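Local coordinates for pseudoazurin (Methylobacterium extorquens, PDB 1PMY), which binds one copper ion per subunit and, as a cupredoxin of the plastocyanin/azurin family, probably carries electrons in the periplasm, at residues S10-G14 against M15-D19. Numbering follows the deposited sequence.
Sequences SGPGG and MMVFD
S10 and M15 face each other as an antiparallel, non-hydrogen-bonded pair, their CA atoms 4.5 Å apart, at the turn end of the hairpin that links strands 2-8 and 17-25 of the cupredoxin fold. Beyond them G11-G14 forms a type II turn, closed by two backbone hydrogen bonds, G11 N to G14 O and G14 N to G11 O. The turn folds back over V17, whose two methyls divide the work: CG1 lies 3.4 Å from G14 O and also near P12 O, while CG2 packs 3.7 Å from G11 CA. A beta-carbon on G11 would collide with that CG2. Further along, P12 and D19 cross at about a right angle; CG of D19 is anti to the backbone N (chi1 179°), which carries OD2 to 3.5 Å from P12 CG. With an alanine here the carboxylate is gone, and the CG-CD edge of the P12 ring is likely to be left without its neighbour and more open to solvent. A water donates to both P12 O and F18 O, tying turn to strand. The M16 side chain points away from the turn and touches H40 and M86, both copper ligands. The M15 chain, bent at chi2 and chi3, curls its methyl CE to 3.6 Å from S10 CB.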
loop_
_atom_site.group_PDB
_atom_site.type_symbol
_atom_site.label_atom_id
_atom_site.label_comp_id
_atom_site.label_asym_id
_atom_site.label_seq_id
_atom_site.Cartn_x
_atom_site.Cartn_y
_atom_site.Cartn_z
ATOM N N SER A 10 10.490 -7.723 9.794
ATOM C CA SER A 10 10.397 -6.998 11.083
ATOM C C SER A 10 10.752 -5.547 10.900
ATOM O O SER A 10 11.777 -5.211 10.288
ATOM C CB SER A 10 11.201 -7.749 12.149
ATOM O OG SER A 10 10.842 -7.306 13.467
ATOM N N GLY A 11 9.897 -4.631 11.321
ATOM C CA GLY A 11 10.126 -3.176 11.157
ATOM C C GLY A 11 9.150 -2.384 12.008
ATOM O O GLY A 11 8.590 -2.985 12.955
ATOM N N PRO A 12 9.037 -1.107 11.698
ATOM C CA PRO A 12 8.103 -0.222 12.470
ATOM C C PRO A 12 6.666 -0.809 12.358
ATOM O O PRO A 12 6.142 -1.024 11.250
ATOM C CB PRO A 12 8.171 1.101 11.712
ATOM C CG PRO A 12 9.533 1.080 11.078
ATOM C CD PRO A 12 9.724 -0.378 10.652
ATOM N N GLY A 13 6.120 -1.133 13.514
ATOM C CA GLY A 13 4.784 -1.718 13.673
ATOM C C GLY A 13 4.816 -3.194 13.957
ATOM O O GLY A 13 3.755 -3.787 14.288
ATOM N N GLY A 14 5.935 -3.896 13.866
ATOM C CA GLY A 14 6.039 -5.306 14.155
ATOM C C GLY A 14 6.393 -6.201 12.979
ATOM O O GLY A 14 7.254 -5.804 12.113
ATOM N N MET A 15 5.886 -7.410 12.941
ATOM C CA MET A 15 6.172 -8.397 11.939
ATOM C C MET A 15 5.418 -8.153 10.618
ATOM O O MET A 15 4.242 -7.788 10.645
ATOM C CB MET A 15 5.982 -9.845 12.318
ATOM C CG MET A 15 6.382 -10.211 13.711
ATOM S SD MET A 15 8.020 -9.572 14.130
ATOM C CE MET A 15 9.096 -10.507 13.048
ATOM N N MET A 16 6.104 -8.365 9.529
ATOM C CA MET A 16 5.543 -8.291 8.155
ATOM C C MET A 16 4.984 -6.900 7.865
ATOM O O MET A 16 3.724 -6.715 7.892
ATOM C CB MET A 16 4.558 -9.382 7.901
ATOM C CG MET A 16 4.900 -10.744 8.406
ATOM S SD MET A 16 6.448 -11.205 7.519
ATOM C CE MET A 16 6.696 -12.816 8.202
ATOM N N VAL A 17 5.842 -5.955 7.609
ATOM C CA VAL A 17 5.533 -4.581 7.350
ATOM C C VAL A 17 6.253 -3.953 6.098
ATOM O O VAL A 17 7.262 -4.464 5.617
ATOM C CB VAL A 17 5.865 -3.684 8.576
ATOM C CG1 VAL A 17 5.248 -4.210 9.879
ATOM C CG2 VAL A 17 7.369 -3.585 8.763
ATOM N N PHE A 18 5.591 -2.921 5.614
ATOM C CA PHE A 18 6.098 -2.085 4.552
ATOM C C PHE A 18 6.659 -0.886 5.360
ATOM O O PHE A 18 5.981 -0.466 6.306
ATOM C CB PHE A 18 5.074 -1.620 3.523
ATOM C CG PHE A 18 4.611 -2.657 2.553
ATOM C CD1 PHE A 18 5.311 -3.042 1.407
ATOM C CD2 PHE A 18 3.312 -3.160 2.747
ATOM C CE1 PHE A 18 4.749 -3.982 0.516
ATOM C CE2 PHE A 18 2.780 -4.124 1.880
ATOM C CZ PHE A 18 3.482 -4.576 0.797
ATOM N N ASP A 19 7.780 -0.373 4.872
ATOM C CA ASP A 19 8.289 0.849 5.644
ATOM C C ASP A 19 8.757 1.851 4.587
ATOM O O ASP A 19 9.779 1.512 3.931
ATOM C CB ASP A 19 9.443 0.396 6.555
ATOM C CG ASP A 19 10.021 1.581 7.352
ATOM O OD1 ASP A 19 9.359 2.638 7.431
ATOM O OD2 ASP A 19 11.097 1.424 7.959
HETATM O O HOH W 1 5.613 0.312 9.045
#